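Local coordinates for protein beta-lactamase (Chitinophaga pinensis, PDB 6N36) that probably hydrolyses the amide bond of beta-lactam antibiotics with the help of two zinc ions, as a member of the metallo-beta-lactamase superfamily, at residues A26-Y31 and F169-A174; I42-G47 and G148-V153. One frame throughout, in Å; residues are numbered along the deposited sequence.

How the interactions relate
Interactions 1 and 2 lie side by side, their centres about 10 Å apart, on the same side of the chain's centre. Each joins the two sheets of the fold. Residues 26-31 and 42-47 belong to the first sheet and its turns; residues 148-153 and 169-174 belong to the second, where strands 150-156 and 165-172 are antiparallel neighbours. Along the chain the order is 26-31, 42-47, 148-153, 169-174, so interaction 2 falls within the span of interaction 1. Asn-28 links them through a probable hydrogen bond to Thr-43. Both lie between the two sheets and share a packing surface, where Met-150 CE also touches Asp-170 O.

Interaction 1. Residues A26-Y31 and F169-A174; sequences AGNLYY and FDVKDA
Val-171 fits against the turn at Ala-26 to Leu-29 with both of its methyl groups. Val-171 CG2 lies 3.9 Å from Ala-26 CB and also touches the Ala-26 carbonyl oxygen. Val-171 CG1 sits 3.5 Å from Asn-28 OD1 and reaches Leu-29 CB. Leu-29 then meets Phe-169. With CG anti to the backbone N (chi1 170°), Leu-29 carries its methyls to the ring edge, and Leu-29 CD2 lies near the ring plane, 4.0 Å from Phe-169 CE2. The two side chains cross at about a right angle.

Polar contact between the segments is indirect. One water donates to Asn-28 OD1 at 2.7 Å and accepts from Lys-172 N at 2.9 Å. The turn is a type II' beta turn, closed by Leu-29 N to Ala-26 O at 3.0 Å. It forms the loop of the hairpin made by strands 23-26 and 29-31, at the margin of one sheet of the alpha-beta/beta-alpha sandwich of this superfamily. Strand 165-172 belongs to the facing sheet. Gly-27 has positive phi (61°), which favours glycine, and a CB here would clash with Val-171 CB. Its CA packs on Asp-173 CB.

Further out, Tyr-242 OH bonds both Gly-27 N and Asp-173 OD2, tying the two segments together. The bond of Asn-28 ND2 to Thr-43 O holds the amide with OD1 turned to the water. Ile-42 and Met-150 also pack against Phe-169.

Interaction 2. Residues I42-G47 and G148-V153; sequences ITTPKG and GGMKIV
Met-150 meets both Ile-42 and Thr-44 of the facing segment. Its CB leaves the backbone toward segment 42-47. The first torsion, with CG anti to the carbonyl carbon (chi1 -74°), sends CG to two neighbouring methyls. Met-150 CG touches Thr-44 CG2 at 3.8 Å and Ile-42 CG2 at 3.9 Å. SD lies near the amide of Asn-28. Two further turns of the chain fold the terminal methyl over, and Met-150 CE comes to rest 3.9 Å from Ile-42 CG2. The same Ile-42 methyl is therefore touched by both CG and CE of the methionine.

The other branch of Ile-42 goes to Ile-152. The two side chains meet tip to tip, with Ile-42 CD1 and Ile-152 CD1 3.8 Å apart. Ile-49 and Phe-169 border this pair, so it belongs to the packing between the two sheets.

Toward the outer end, methyl packing gives way to a glycine set against a hydroxyl-braced turn. Residues 44 to 47 form a type I beta turn. Thr-44 OG1 donates to Gly-47 O at 2.7 Å, in the carbonyl plane and on a lone pair. Thr-44 OG1 also accepts from Lys-46 N at 3.0 Å, which makes an ST turn. Gly-148 CA packs 3.6 Å from Thr-44 OG1. Pro-45 CD touches Gly-148 O, and Lys-46 CG lies against the glycine CA. Gly-148 has positive phi and lies in the turn between strands 144-147 and 150-156. A CB here would point at the 44-47 turn and run into Thr-44 OG1, so this close approach needs glycine.

The contact is apolar where Ile-42, Thr-44 CG2, Met-150 and Ile-152 meet. At the outer end C-H groups make van der Waals contact with oxygens, and the segments share no direct hydrogen bond.

Interaction 1. Residues A26-Y31 and F169-A174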
ATOM      1  N   ALA A  26       1.937  -9.735 -12.989  1.00 23.52           N
ATOM      2  CA  ALA A  26       0.876  -9.910 -13.996  1.00 24.14           C
ATOM      3  C   ALA A  26       0.989  -8.736 -14.953  1.00 23.58           C
ATOM      4  O   ALA A  26       0.950  -7.600 -14.496  1.00 22.69           O
ATOM      5  CB  ALA A  26      -0.472  -9.963 -13.352  1.00 24.61           C
ATOM      6  N   GLY A  27       1.138  -8.999 -16.250  1.00 24.19           N
ATOM      7  CA  GLY A  27       1.147  -7.870 -17.185  1.00 23.63           C
ATOM      8  C   GLY A  27       2.303  -6.912 -16.892  1.00 23.32           C
ATOM      9  O   GLY A  27       3.457  -7.360 -16.688  1.00 23.82           O
ATOM     10  N   ASN A  28       1.952  -5.633 -16.800  1.00 22.44           N
ATOM     11  CA  ASN A  28       2.864  -4.498 -16.530  1.00 20.85           C
ATOM     12  C   ASN A  28       2.948  -4.172 -15.034  1.00 20.36           C
ATOM     13  O   ASN A  28       3.354  -3.046 -14.697  1.00 21.08           O
ATOM     14  CB  ASN A  28       2.474  -3.290 -17.376  1.00 21.69           C
ATOM     15  CG  ASN A  28       1.061  -2.802 -17.148  1.00 23.69           C
ATOM     16  OD1 ASN A  28       0.106  -3.591 -16.992  1.00 25.73           O
ATOM     17  ND2 ASN A  28       0.893  -1.502 -17.152  1.00 25.04           N
ATOM     18  N   LEU A  29       2.509  -5.065 -14.169  1.00 20.50           N
ATOM     19  CA  LEU A  29       2.604  -4.884 -12.700  1.00 18.93           C
ATOM     20  C   LEU A  29       3.724  -5.751 -12.148  1.00 18.58           C
ATOM     21  O   LEU A  29       3.755  -6.985 -12.400  1.00 20.24           O
ATOM     22  CB  LEU A  29       1.278  -5.285 -12.062  1.00 19.92           C
ATOM     23  CG  LEU A  29       1.307  -5.373 -10.546  1.00 20.17           C
ATOM     24  CD1 LEU A  29       1.528  -4.023  -9.885  1.00 19.83           C
ATOM     25  CD2 LEU A  29       0.035  -6.019 -10.014  1.00 21.38           C
ATOM     26  N   TYR A  30       4.646  -5.122 -11.471  1.00 18.36           N
ATOM     27  CA  TYR A  30       5.863  -5.755 -10.935  1.00 18.24           C
ATOM     28  C   TYR A  30       5.894  -5.547  -9.414  1.00 19.05           C
ATOM     29  O   TYR A  30       5.508  -4.479  -8.874  1.00 18.40           O
ATOM     30  CB  TYR A  30       7.123  -5.139 -11.537  1.00 19.38           C
ATOM     31  CG  TYR A  30       7.215  -5.310 -13.027  1.00 20.00           C
ATOM     32  CD1 TYR A  30       6.543  -4.441 -13.880  1.00 19.79           C
ATOM     33  CD2 TYR A  30       7.932  -6.344 -13.597  1.00 21.91           C
ATOM     34  CE1 TYR A  30       6.556  -4.606 -15.251  1.00 21.09           C
ATOM     35  CE2 TYR A  30       7.997  -6.484 -14.985  1.00 22.26           C
ATOM     36  CZ  TYR A  30       7.272  -5.633 -15.812  1.00 21.78           C
ATOM     37  OH  TYR A  30       7.313  -5.730 -17.198  1.00 24.15           O
ATOM     38  N   TYR A  31       6.477  -6.538  -8.756  1.00 18.72           N
ATOM     39  CA  TYR A  31       6.824  -6.506  -7.324  1.00 18.32           C
ATOM     40  C   TYR A  31       8.263  -6.012  -7.207  1.00 18.77           C
ATOM     41  O   TYR A  31       9.161  -6.619  -7.791  1.00 19.35           O
ATOM     42  CB  TYR A  31       6.710  -7.876  -6.665  1.00 19.06           C
ATOM     43  CG  TYR A  31       6.881  -7.828  -5.160  1.00 19.51           C
ATOM     44  CD1 TYR A  31       5.796  -7.584  -4.331  1.00 19.59           C
ATOM     45  CD2 TYR A  31       8.134  -7.960  -4.551  1.00 19.56           C
ATOM     46  CE1 TYR A  31       5.937  -7.508  -2.970  1.00 19.64           C
ATOM     47  CE2 TYR A  31       8.274  -7.893  -3.176  1.00 20.18           C
ATOM     48  CZ  TYR A  31       7.167  -7.716  -2.375  1.00 18.84           C
ATOM     49  OH  TYR A  31       7.263  -7.611  -1.017  1.00 20.58           O
ATOM     50  N   PHE A 169      -7.192  -2.049 -10.546  1.00 22.10           N
ATOM     51  CA  PHE A 169      -6.783  -1.730 -11.935  1.00 23.35           C
ATOM     52  C   PHE A 169      -6.707  -3.009 -12.744  1.00 23.33           C
ATOM     53  O   PHE A 169      -6.340  -4.099 -12.254  1.00 23.67           O
ATOM     54  CB  PHE A 169      -5.438  -0.979 -11.996  1.00 22.16           C
ATOM     55  CG  PHE A 169      -4.320  -1.600 -11.191  1.00 21.19           C
ATOM     56  CD1 PHE A 169      -4.230  -1.348  -9.838  1.00 19.95           C
ATOM     57  CD2 PHE A 169      -3.419  -2.472 -11.750  1.00 20.66           C
ATOM     58  CE1 PHE A 169      -3.231  -1.931  -9.092  1.00 20.28           C
ATOM     59  CE2 PHE A 169      -2.429  -3.080 -10.997  1.00 20.26           C
ATOM     60  CZ  PHE A 169      -2.342  -2.807  -9.663  1.00 20.82           C
ATOM     61  N   ASP A 170      -6.938  -2.837 -14.036  1.00 26.04           N
ATOM     62  CA  ASP A 170      -6.779  -3.919 -15.033  1.00 28.07           C
ATOM     63  C   ASP A 170      -5.360  -3.910 -15.604  1.00 25.94           C
ATOM     64  O   ASP A 170      -4.828  -2.811 -15.925  1.00 27.55           O
ATOM     65  CB  ASP A 170      -7.787  -3.763 -16.173  1.00 28.92           C
ATOM     66  CG  ASP A 170      -9.223  -4.014 -15.739  1.00 34.25           C
ATOM     67  OD1 ASP A 170      -9.456  -4.569 -14.627  1.00 34.03           O
ATOM     68  OD2 ASP A 170     -10.136  -3.658 -16.537  1.00 39.39           O
ATOM     69  N   VAL A 171      -4.767  -5.095 -15.704  1.00 25.65           N
ATOM     70  CA  VAL A 171      -3.500  -5.302 -16.457  1.00 26.03           C
ATOM     71  C   VAL A 171      -3.769  -6.340 -17.561  1.00 27.72           C
ATOM     72  O   VAL A 171      -4.526  -7.296 -17.351  1.00 27.92           O
ATOM     73  CB  VAL A 171      -2.310  -5.722 -15.576  1.00 25.40           C
ATOM     74  CG1 VAL A 171      -2.062  -4.678 -14.502  1.00 25.27           C
ATOM     75  CG2 VAL A 171      -2.496  -7.086 -14.940  1.00 26.63           C
ATOM     76  N   LYS A 172      -3.088  -6.158 -18.668  1.00 29.37           N
ATOM     77  CA  LYS A 172      -3.212  -7.033 -19.872  1.00 32.84           C
ATOM     78  C   LYS A 172      -1.881  -7.743 -20.098  1.00 31.27           C
ATOM     79  O   LYS A 172      -0.851  -7.055 -20.061  1.00 31.82           O
ATOM     80  CB  LYS A 172      -3.494  -6.149 -21.081  1.00 35.45           C
ATOM     81  CG  LYS A 172      -4.837  -5.437 -21.085  1.00 40.91           C
ATOM     82  CD  LYS A 172      -4.976  -4.529 -22.291  1.00 45.91           C
ATOM     83  CE  LYS A 172      -6.388  -4.037 -22.520  1.00 49.76           C
ATOM     84  NZ  LYS A 172      -6.366  -2.889 -23.452  1.00 52.90           N
ATOM     85  N   ASP A 173      -1.867  -9.054 -20.299  1.00 32.47           N
ATOM     86  CA  ASP A 173      -0.632  -9.732 -20.810  1.00 31.57           C
ATOM     87  C   ASP A 173      -0.944 -10.307 -22.206  1.00 34.13           C
ATOM     88  O   ASP A 173      -1.990  -9.947 -22.775  1.00 34.01           O
ATOM     89  CB  ASP A 173      -0.083 -10.705 -19.762  1.00 31.20           C
ATOM     90  CG  ASP A 173      -0.934 -11.941 -19.493  1.00 32.42           C
ATOM     91  OD1 ASP A 173      -1.861 -12.238 -20.333  1.00 34.22           O
ATOM     92  OD2 ASP A 173      -0.595 -12.651 -18.542  1.00 32.72           O
ATOM     93  N   ALA A 174      -0.055 -11.138 -22.734  1.00 35.37           N
ATOM     94  CA  ALA A 174      -0.211 -11.770 -24.060  1.00 38.06           C
ATOM     95  C   ALA A 174      -1.480 -12.630 -24.116  1.00 41.07           C
ATOM     96  O   ALA A 174      -1.975 -12.881 -25.241  1.00 43.37           O
ATOM     97  CB  ALA A 174       1.039 -12.562 -24.370  1.00 37.59           C
TER
HETATM   98  O   HOH W   1      -1.722  -3.648 -18.921  1.00 29.97           O

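Interaction 2. Residues I42-G47 and G148-V153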
ATOM      1  N   ILE A  42       3.875  -0.113 -11.665  1.00 17.78           N
ATOM      2  CA  ILE A  42       3.031  -0.267 -12.870  1.00 18.99           C
ATOM      3  C   ILE A  42       3.716   0.535 -13.969  1.00 18.61           C
ATOM      4  O   ILE A  42       3.908   1.735 -13.821  1.00 19.48           O
ATOM      5  CB  ILE A  42       1.635   0.255 -12.598  1.00 19.59           C
ATOM      6  CG1 ILE A  42       0.961  -0.524 -11.479  1.00 20.45           C
ATOM      7  CG2 ILE A  42       0.815   0.249 -13.895  1.00 20.86           C
ATOM      8  CD1 ILE A  42      -0.243   0.140 -10.992  1.00 21.78           C
ATOM      9  N   THR A  43       4.103  -0.134 -15.035  1.00 19.45           N
ATOM     10  CA  THR A  43       4.914   0.478 -16.108  1.00 19.74           C
ATOM     11  C   THR A  43       3.996   0.890 -17.246  1.00 22.20           C
ATOM     12  O   THR A  43       3.081   0.132 -17.573  1.00 24.53           O
ATOM     13  CB  THR A  43       6.008  -0.445 -16.583  1.00 20.90           C
ATOM     14  OG1 THR A  43       5.463  -1.684 -17.096  1.00 20.86           O
ATOM     15  CG2 THR A  43       6.991  -0.729 -15.468  1.00 20.81           C
ATOM     16  N   THR A  44       4.287   2.014 -17.853  1.00 21.04           N
ATOM     17  CA  THR A  44       3.498   2.467 -19.028  1.00 21.50           C
ATOM     18  C   THR A  44       4.432   3.176 -19.989  1.00 21.60           C
ATOM     19  O   THR A  44       5.551   3.611 -19.642  1.00 20.61           O
ATOM     20  CB  THR A  44       2.347   3.414 -18.679  1.00 21.89           C
ATOM     21  OG1 THR A  44       2.776   4.774 -18.750  1.00 21.59           O
ATOM     22  CG2 THR A  44       1.736   3.146 -17.318  1.00 22.60           C
ATOM     23  N   PRO A  45       4.000   3.319 -21.252  1.00 21.81           N
ATOM     24  CA  PRO A  45       4.831   4.042 -22.214  1.00 22.21           C
ATOM     25  C   PRO A  45       5.121   5.486 -21.832  1.00 22.29           C
ATOM     26  O   PRO A  45       6.096   5.997 -22.359  1.00 22.71           O
ATOM     27  CB  PRO A  45       4.019   3.978 -23.501  1.00 24.16           C
ATOM     28  CG  PRO A  45       3.192   2.698 -23.329  1.00 24.68           C
ATOM     29  CD  PRO A  45       2.817   2.687 -21.863  1.00 23.84           C
ATOM     30  N   LYS A  46       4.291   6.084 -20.960  1.00 23.03           N
ATOM     31  CA  LYS A  46       4.404   7.502 -20.546  0.60 24.73           C
ATOM     32  C   LYS A  46       5.056   7.628 -19.173  1.00 23.93           C
ATOM     33  O   LYS A  46       5.085   8.771 -18.641  1.00 26.34           O
ATOM     34  CB  LYS A  46       3.005   8.131 -20.565  0.60 26.38           C
ATOM     35  CG  LYS A  46       2.402   8.342 -21.952  0.60 30.59           C
ATOM     36  CD  LYS A  46       2.739   9.700 -22.575  0.60 32.61           C
ATOM     37  CE  LYS A  46       2.361   9.851 -24.041  0.60 35.12           C
ATOM     38  NZ  LYS A  46       3.354  10.649 -24.806  0.60 36.18           N
ATOM     39  N   GLY A  47       5.544   6.529 -18.628  1.00 21.65           N
ATOM     40  CA  GLY A  47       6.142   6.574 -17.286  1.00 21.00           C
ATOM     41  C   GLY A  47       5.440   5.643 -16.333  1.00 20.99           C
ATOM     42  O   GLY A  47       4.458   4.995 -16.684  1.00 21.06           O
ATOM     43  N   GLY A 148      -0.638   6.688 -19.463  1.00 27.47           N
ATOM     44  CA  GLY A 148      -0.164   5.752 -20.505  1.00 26.69           C
ATOM     45  C   GLY A 148      -1.081   4.549 -20.719  1.00 27.05           C
ATOM     46  O   GLY A 148      -0.570   3.444 -20.985  1.00 27.81           O
ATOM     47  N   GLY A 149      -2.411   4.762 -20.694  1.00 27.74           N
ATOM     48  CA  GLY A 149      -3.387   3.687 -20.964  1.00 28.65           C
ATOM     49  C   GLY A 149      -3.885   3.003 -19.712  1.00 27.79           C
ATOM     50  O   GLY A 149      -4.873   2.260 -19.822  1.00 29.07           O
ATOM     51  N   MET A 150      -3.202   3.163 -18.573  1.00 26.37           N
ATOM     52  CA  MET A 150      -3.628   2.569 -17.286  1.00 26.25           C
ATOM     53  C   MET A 150      -4.666   3.457 -16.623  1.00 26.62           C
ATOM     54  O   MET A 150      -4.559   4.703 -16.682  1.00 27.88           O
ATOM     55  CB  MET A 150      -2.443   2.398 -16.319  1.00 26.27           C
ATOM     56  CG  MET A 150      -1.580   1.301 -16.723  1.00 26.89           C
ATOM     57  SD  MET A 150      -2.281  -0.334 -16.814  1.00 30.00           S
ATOM     58  CE  MET A 150      -2.851  -0.430 -15.117  1.00 27.92           C
ATOM     59  N   LYS A 151      -5.611   2.786 -15.985  1.00 26.66           N
ATOM     60  CA  LYS A 151      -6.643   3.425 -15.140  1.00 27.60           C
ATOM     61  C   LYS A 151      -6.653   2.724 -13.783  1.00 25.80           C
ATOM     62  O   LYS A 151      -6.981   1.544 -13.697  1.00 26.97           O
ATOM     63  CB  LYS A 151      -8.022   3.336 -15.803  1.00 30.69           C
ATOM     64  CG  LYS A 151      -9.106   3.967 -14.959  1.00 33.84           C
ATOM     65  CD  LYS A 151     -10.450   4.161 -15.648  1.00 39.24           C
ATOM     66  CE  LYS A 151     -11.460   4.768 -14.688  1.00 42.06           C
ATOM     67  NZ  LYS A 151     -12.589   5.429 -15.395  1.00 48.99           N
ATOM     68  N   ILE A 152      -6.248   3.453 -12.765  1.00 25.94           N
ATOM     69  CA  ILE A 152      -6.234   2.947 -11.383  1.00 25.21           C
ATOM     70  C   ILE A 152      -7.362   3.640 -10.622  1.00 24.72           C
ATOM     71  O   ILE A 152      -7.394   4.875 -10.602  1.00 27.35           O
ATOM     72  CB  ILE A 152      -4.875   3.265 -10.753  1.00 25.38           C
ATOM     73  CG1 ILE A 152      -3.713   2.612 -11.495  1.00 27.30           C
ATOM     74  CG2 ILE A 152      -4.919   2.890  -9.279  1.00 24.61           C
ATOM     75  CD1 ILE A 152      -2.394   3.270 -11.129  1.00 28.95           C
ATOM     76  N   VAL A 153      -8.220   2.855  -9.995  1.00 24.68           N
ATOM     77  CA  VAL A 153      -9.283   3.417  -9.130  1.00 23.85           C
ATOM     78  C   VAL A 153      -8.909   3.299  -7.644  1.00 22.42           C
ATOM     79  O   VAL A 153      -8.499   2.209  -7.221  1.00 22.69           O
ATOM     80  CB  VAL A 153     -10.624   2.752  -9.436  1.00 26.15           C
ATOM     81  CG1 VAL A 153     -11.677   3.286  -8.472  1.00 27.04           C
ATOM     82  CG2 VAL A 153     -11.025   2.975 -10.883  1.00 28.24           C
TER